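Side-chain contacts in putative YfrE protein (Vibrio parahaemolyticus RIMD 2210633, PDB 3BEE), which is of unknown function but has a TPR-type helical fold related to cytochrome c-type biogenesis protein H, and probably serves in protein-protein recognition: residues A11-L16 and L46-N51; L16-K21 and H53-R58. All coordinates share one frame; numbering follows the deposited sequence.

Contact 1: A11-L16 and L46-N51; sequences AKATTL and LSLIAN. With EDO (1,2-ethanediol), chain D.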
loop_
_atom_site.group_PDB
_atom_site.type_symbol
_atom_site.label_atom_id
_atom_site.label_comp_id
_atom_site.label_asym_id
_atom_site.label_seq_id
_atom_site.Cartn_x
_atom_site.Cartn_y
_atom_site.Cartn_z
ATOM N N ALA A 11 8.497 -0.138 5.093
ATOM C CA ALA A 11 9.585 -0.821 4.397
ATOM C C ALA A 11 9.879 -2.187 5.038
ATOM O O ALA A 11 10.126 -3.169 4.335
ATOM C CB ALA A 11 10.860 0.054 4.360
ATOM N N LYS A 12 9.868 -2.281 6.366
ATOM C CA LYS A 12 10.056 -3.606 6.952
ATOM C C LYS A 12 8.885 -4.490 6.566
ATOM O O LYS A 12 9.081 -5.650 6.185
ATOM C CB LYS A 12 10.236 -3.593 8.470
ATOM C CG LYS A 12 10.706 -4.975 8.985
ATOM C CD LYS A 12 11.041 -4.996 10.473
ATOM C CE LYS A 12 11.382 -6.409 10.890
ATOM N NZ LYS A 12 11.941 -6.489 12.243
ATOM N N ALA A 13 7.672 -3.946 6.646
ATOM C CA ALA A 13 6.511 -4.748 6.245
ATOM C C ALA A 13 6.688 -5.289 4.833
ATOM O O ALA A 13 6.364 -6.447 4.568
ATOM C CB ALA A 13 5.228 -3.943 6.336
ATOM N N THR A 14 7.194 -4.451 3.929
ATOM C CA THR A 14 7.380 -4.793 2.516
ATOM C C THR A 14 8.420 -5.913 2.390
ATOM O O THR A 14 8.221 -6.863 1.631
ATOM C CB THR A 14 7.840 -3.558 1.714
ATOM O OG1 THR A 14 6.870 -2.515 1.842
ATOM C CG2 THR A 14 8.080 -3.892 0.212
ATOM N N THR A 15 9.530 -5.806 3.120
ATOM C CA THR A 15 10.531 -6.870 3.110
ATOM C C THR A 15 9.938 -8.211 3.585
ATOM O O THR A 15 10.100 -9.234 2.925
ATOM C CB THR A 15 11.770 -6.517 3.956
ATOM O OG1 THR A 15 12.392 -5.343 3.426
ATOM C CG2 THR A 15 12.770 -7.642 3.894
ATOM N N LEU A 16 9.254 -8.202 4.726
ATOM C CA LEU A 16 8.649 -9.423 5.247
ATOM C C LEU A 16 7.600 -9.994 4.297
ATOM O O LEU A 16 7.491 -11.211 4.181
ATOM C CB LEU A 16 8.034 -9.203 6.618
ATOM C CG LEU A 16 8.970 -8.821 7.753
ATOM C CD1 LEU A 16 8.103 -8.156 8.771
ATOM C CD2 LEU A 16 9.719 -10.005 8.342
ATOM N N LEU A 46 0.171 2.117 2.009
ATOM C CA LEU A 46 -1.040 1.960 1.231
ATOM C C LEU A 46 -0.741 1.256 -0.077
ATOM O O LEU A 46 -1.558 0.492 -0.601
ATOM C CB LEU A 46 -1.688 3.325 0.961
ATOM C CG LEU A 46 -2.356 3.991 2.167
ATOM C CD1 LEU A 46 -2.996 5.334 1.761
ATOM C CD2 LEU A 46 -3.398 3.077 2.780
ATOM N N SER A 47 0.446 1.511 -0.600
ATOM C CA SER A 47 0.859 0.879 -1.817
ATOM C C SER A 47 1.049 -0.643 -1.643
ATOM O O SER A 47 0.600 -1.426 -2.488
ATOM C CB SER A 47 2.100 1.593 -2.376
ATOM O OG SER A 47 2.717 0.768 -3.299
ATOM N N LEU A 48 1.656 -1.073 -0.542
ATOM C CA LEU A 48 1.737 -2.517 -0.260
ATOM C C LEU A 48 0.348 -3.159 -0.143
ATOM O O LEU A 48 0.100 -4.241 -0.678
ATOM C CB LEU A 48 2.565 -2.816 1.015
ATOM C CG LEU A 48 2.851 -4.300 1.314
ATOM C CD1 LEU A 48 3.651 -4.935 0.187
ATOM C CD2 LEU A 48 3.600 -4.551 2.654
ATOM N N ILE A 49 -0.538 -2.501 0.591
ATOM C CA ILE A 49 -1.894 -2.998 0.799
ATOM C C ILE A 49 -2.644 -3.159 -0.539
ATOM O O ILE A 49 -3.262 -4.224 -0.798
ATOM C CB ILE A 49 -2.663 -2.071 1.787
ATOM C CG1 ILE A 49 -2.091 -2.207 3.224
ATOM C CG2 ILE A 49 -4.201 -2.349 1.753
ATOM C CD1 ILE A 49 -2.457 -1.034 4.182
ATOM N N ALA A 50 -2.591 -2.119 -1.373
ATOM C CA ALA A 50 -3.202 -2.154 -2.736
ATOM C C ALA A 50 -2.604 -3.254 -3.590
ATOM O O ALA A 50 -3.325 -3.941 -4.287
ATOM C CB ALA A 50 -3.018 -0.808 -3.464
ATOM N N ASN A 51 -1.275 -3.372 -3.578
ATOM C CA ASN A 51 -0.585 -4.358 -4.384
ATOM C C ASN A 51 -0.980 -5.730 -3.924
ATOM O O ASN A 51 -1.205 -6.588 -4.743
ATOM C CB ASN A 51 0.953 -4.204 -4.267
ATOM C CG ASN A 51 1.474 -3.002 -5.037
ATOM O OD1 ASN A 51 0.740 -2.402 -5.809
ATOM N ND2 ASN A 51 2.760 -2.658 -4.843
HETATM C C1 EDO D . 0.595 -3.643 -9.485
HETATM O O1 EDO D . 0.449 -3.794 -8.056
HETATM C C2 EDO D . -0.278 -2.509 -10.012
HETATM O O2 EDO D . -0.620 -2.790 -11.374
#
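This is a small, buried apolar contact in which Leu48 packs against Ala13 and Thr14, bringing helix 43-55 up to helix 6-18 in a TPR-type helical array. The two helices run in the same general direction, with the CA atoms of Thr14 and Leu48 6.7 Å apart. One methyl does nearly all the work: Leu48 CD2 lands on the backbone of helix 6-18, 3.8 Å from Thr14 CA, and also meets Ala13 CB at 4.1 Å. The side chain reaches across because its CG lies opposite the backbone N (chi1 -173°), which carries the branch out from helix 43-55. The other methyl, CD1, rests on Tyr17 and Tyr18, one turn further along helix 6-18. Ala13 also packs on Leu31 and Leu32 of helix 26-38, so three helices meet at this small residue. Asn51 OD1 accepts a 2.7 Å hydrogen bond from O1 of 1,2-ethanediol, probably from the crystallisation liquor. Thr14 and Leu48 lie alongside one another, pointing opposite ways. Thr14 OG1 sits beside its own backbone N (chi1 -58°) and hydrogen-bonds to Ala10 O in the preceding turn. The same oxygen packs against Leu48 CD2 at 3.9 Å.

Contact 2: L16-K21 and H53-R58; sequences LYYLHK and HFISFR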
loop_
_atom_site.group_PDB
_atom_site.type_symbol
_atom_site.label_atom_id
_atom_site.label_comp_id
_atom_site.label_asym_id
_atom_site.label_seq_id
_atom_site.Cartn_x
_atom_site.Cartn_y
_atom_site.Cartn_z
ATOM N N LEU A 16 9.254 -8.202 4.726
ATOM C CA LEU A 16 8.649 -9.423 5.247
ATOM C C LEU A 16 7.600 -9.994 4.297
ATOM O O LEU A 16 7.491 -11.211 4.181
ATOM C CB LEU A 16 8.034 -9.203 6.618
ATOM C CG LEU A 16 8.970 -8.821 7.753
ATOM C CD1 LEU A 16 8.103 -8.156 8.771
ATOM C CD2 LEU A 16 9.719 -10.005 8.342
ATOM N N TYR A 17 6.860 -9.123 3.607
ATOM C CA TYR A 17 5.885 -9.544 2.608
ATOM C C TYR A 17 6.494 -10.249 1.379
ATOM O O TYR A 17 6.227 -11.452 1.173
ATOM C CB TYR A 17 5.054 -8.344 2.132
ATOM C CG TYR A 17 3.933 -8.702 1.164
ATOM C CD1 TYR A 17 2.695 -9.123 1.642
ATOM C CD2 TYR A 17 4.102 -8.584 -0.224
ATOM C CE1 TYR A 17 1.654 -9.415 0.767
ATOM C CE2 TYR A 17 3.067 -8.885 -1.116
ATOM C CZ TYR A 17 1.852 -9.314 -0.615
ATOM O OH TYR A 17 0.817 -9.631 -1.456
ATOM N N TYR A 18 7.238 -9.486 0.542
ATOM C CA TYR A 18 7.757 -9.971 -0.799
ATOM C C TYR A 18 8.736 -11.109 -0.724
ATOM O O TYR A 18 8.827 -11.949 -1.662
ATOM C CB TYR A 18 8.358 -8.857 -1.697
ATOM C CG TYR A 18 7.275 -7.995 -2.303
ATOM C CD1 TYR A 18 6.398 -8.509 -3.266
ATOM C CD2 TYR A 18 7.067 -6.693 -1.851
ATOM C CE1 TYR A 18 5.347 -7.717 -3.807
ATOM C CE2 TYR A 18 6.030 -5.898 -2.357
ATOM C CZ TYR A 18 5.183 -6.416 -3.339
ATOM O OH TYR A 18 4.178 -5.642 -3.808
ATOM N N LEU A 19 9.496 -11.133 0.360
ATOM C CA LEU A 19 10.534 -12.160 0.482
ATOM C C LEU A 19 9.963 -13.426 1.123
ATOM O O LEU A 19 10.604 -14.501 1.082
ATOM C CB LEU A 19 11.809 -11.637 1.187
ATOM C CG LEU A 19 13.016 -11.222 0.306
ATOM C CD1 LEU A 19 12.824 -9.856 -0.338
ATOM C CD2 LEU A 19 14.290 -11.213 1.123
ATOM N N HIS A 20 8.758 -13.313 1.678
ATOM C CA HIS A 20 8.112 -14.473 2.359
ATOM C C HIS A 20 6.730 -14.857 1.819
ATOM O O HIS A 20 5.732 -14.878 2.532
ATOM C CB HIS A 20 8.121 -14.302 3.880
ATOM C CG HIS A 20 9.487 -14.032 4.425
ATOM N ND1 HIS A 20 10.321 -15.034 4.872
ATOM C CD2 HIS A 20 10.180 -12.875 4.563
ATOM C CE1 HIS A 20 11.465 -14.507 5.279
ATOM N NE2 HIS A 20 11.403 -13.196 5.107
ATOM N N LYS A 21 6.721 -15.183 0.536
ATOM C CA LYS A 21 5.564 -15.738 -0.133
ATOM C C LYS A 21 4.408 -14.759 -0.260
ATOM O O LYS A 21 3.286 -15.184 -0.485
ATOM C CB LYS A 21 5.128 -17.041 0.547
ATOM C CG LYS A 21 6.223 -18.092 0.521
ATOM C CD LYS A 21 5.744 -19.458 1.014
ATOM C CE LYS A 21 6.732 -20.531 0.580
ATOM N NZ LYS A 21 6.759 -21.703 1.506
ATOM N N HIS A 53 -3.853 -6.674 -2.453
ATOM C CA HIS A 53 -5.178 -6.866 -3.049
ATOM C C HIS A 53 -5.052 -7.273 -4.534
ATOM O O HIS A 53 -5.629 -8.261 -4.972
ATOM C CB HIS A 53 -5.997 -5.575 -2.913
ATOM C CG HIS A 53 -6.510 -5.322 -1.527
ATOM N ND1 HIS A 53 -7.130 -6.301 -0.771
ATOM C CD2 HIS A 53 -6.529 -4.194 -0.770
ATOM C CE1 HIS A 53 -7.509 -5.783 0.395
ATOM N NE2 HIS A 53 -7.147 -4.512 0.419
ATOM N N PHE A 54 -4.272 -6.518 -5.300
ATOM C CA PHE A 54 -4.179 -6.746 -6.738
ATOM C C PHE A 54 -3.688 -8.176 -7.049
ATOM O O PHE A 54 -4.291 -8.888 -7.857
ATOM C CB PHE A 54 -3.256 -5.700 -7.367
ATOM C CG PHE A 54 -3.179 -5.775 -8.873
ATOM C CD1 PHE A 54 -4.023 -4.999 -9.664
ATOM C CD2 PHE A 54 -2.244 -6.614 -9.495
ATOM C CE1 PHE A 54 -3.965 -5.063 -11.087
ATOM C CE2 PHE A 54 -2.169 -6.680 -10.928
ATOM C CZ PHE A 54 -3.031 -5.893 -11.700
ATOM N N ILE A 55 -2.568 -8.543 -6.423
ATOM C CA ILE A 55 -1.944 -9.868 -6.504
ATOM C C ILE A 55 -2.964 -10.966 -6.157
ATOM O O ILE A 55 -2.941 -12.072 -6.729
ATOM C CB ILE A 55 -0.759 -9.917 -5.454
ATOM C CG1 ILE A 55 0.428 -9.090 -5.946
ATOM C CG2 ILE A 55 -0.331 -11.351 -5.099
ATOM C CD1 ILE A 55 1.541 -8.915 -4.854
ATOM N N SER A 56 -3.849 -10.649 -5.206
ATOM C CA SER A 56 -4.842 -11.576 -4.728
ATOM C C SER A 56 -6.108 -11.539 -5.599
ATOM O O SER A 56 -7.079 -12.197 -5.270
ATOM C CB SER A 56 -5.181 -11.229 -3.267
ATOM O OG SER A 56 -3.997 -11.278 -2.474
ATOM N N PHE A 57 -6.086 -10.752 -6.686
ATOM C CA PHE A 57 -7.209 -10.636 -7.633
ATOM C C PHE A 57 -8.436 -9.932 -6.994
ATOM O O PHE A 57 -9.553 -10.031 -7.494
ATOM C CB PHE A 57 -7.567 -12.021 -8.240
ATOM C CG PHE A 57 -6.636 -12.478 -9.362
ATOM C CD1 PHE A 57 -5.288 -12.124 -9.384
ATOM C CD2 PHE A 57 -7.120 -13.263 -10.398
ATOM C CE1 PHE A 57 -4.437 -12.529 -10.427
ATOM C CE2 PHE A 57 -6.270 -13.701 -11.449
ATOM C CZ PHE A 57 -4.934 -13.330 -11.456
ATOM N N ARG A 58 -8.217 -9.232 -5.876
ATOM C CA ARG A 58 -9.246 -8.388 -5.277
ATOM C C ARG A 58 -9.120 -7.010 -5.904
ATOM O O ARG A 58 -8.626 -6.073 -5.278
ATOM C CB ARG A 58 -9.122 -8.332 -3.743
ATOM C CG ARG A 58 -9.335 -9.700 -3.069
ATOM C CD ARG A 58 -9.322 -9.611 -1.569
ATOM N NE ARG A 58 -8.084 -9.026 -1.064
ATOM C CZ ARG A 58 -7.060 -9.727 -0.581
ATOM N NH1 ARG A 58 -7.113 -11.056 -0.542
ATOM N NH2 ARG A 58 -5.982 -9.100 -0.130
#
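Tyr17 OH hydrogen-bonds to Asp52 OD1, and the CD1 methyl of Ile55 packs beside this hydroxyl, with Tyr17 OH and Ile55 CD1 3.5 Å apart. The methyl comes in at the ring edge, near the ring plane, and also touches Tyr17 CE2 at 4.0 Å. Tyr17 CG stands anti to the backbone N (chi1 -175°), which aims the OH/CE2 edge of the ring from helix 6-18 at Ile55 in the last turn of helix 43-55. Tyr18 adds a lighter touch, its CE1 lying 4.1 Å from the same Ile55 CD1. The two tyrosines form a T-shaped pair: Tyr17 CD2 sits 3.6 Å above the plane of the Tyr18 ring, over its centre.

In this TPR-type array the contact lies near the C-terminal part of helix 6-18 and the last turn of helix 43-55. Helix 43-55 closes with a Schellman motif: Phe57 takes a positive phi of 68°, and Arg58 N returns to His53 O at 2.9 Å, an oxygen that also takes a weak bond from Ser56 N. Arg58 then occupies the N-cap position of helix 59-70. Its side chain folds back over the turn, and Arg58 NE gives a hydrogen bond to His53 ND1 of 2.9 Å, with an N-H...acceptor angle of 156°. The bond lies in the planes of both the imidazole and the guanidinium, which should limit rotation of either group. Ser56 CB lies under one face of the guanidinium, 3.3 Å from its plane, while Ser56 OG hydrogen-bonds to Asp52 O. Arg58 NH2 makes a long, weak ion pair with Asp52 OD2, the other carboxylate oxygen of the residue bonded to Tyr17 OH.

In the fold
From the N terminus, helix 6-18 and the turn after it supply the first side of both contacts: 11-16 for contact 1, then 16-21 for contact 2, with Leu16 shared. The chain next runs through helix 26-38 and turns into helix 43-55, where 46-51 closes contact 1 over 29 intervening residues. Shortly afterwards 53-58 closes contact 2 over 31. The segments alternate, so the two closures cross, pairing helices 6-18 and 43-55 in step as they run the same way. Their centres lie 9 Å apart, and a weak hydrogen bond between Asn51 ND2 and Tyr18 OH links them. Beyond 53-58 the chain enters helix 59-70, which packs on helix 43-55 through Leu46, Ala50 and His53.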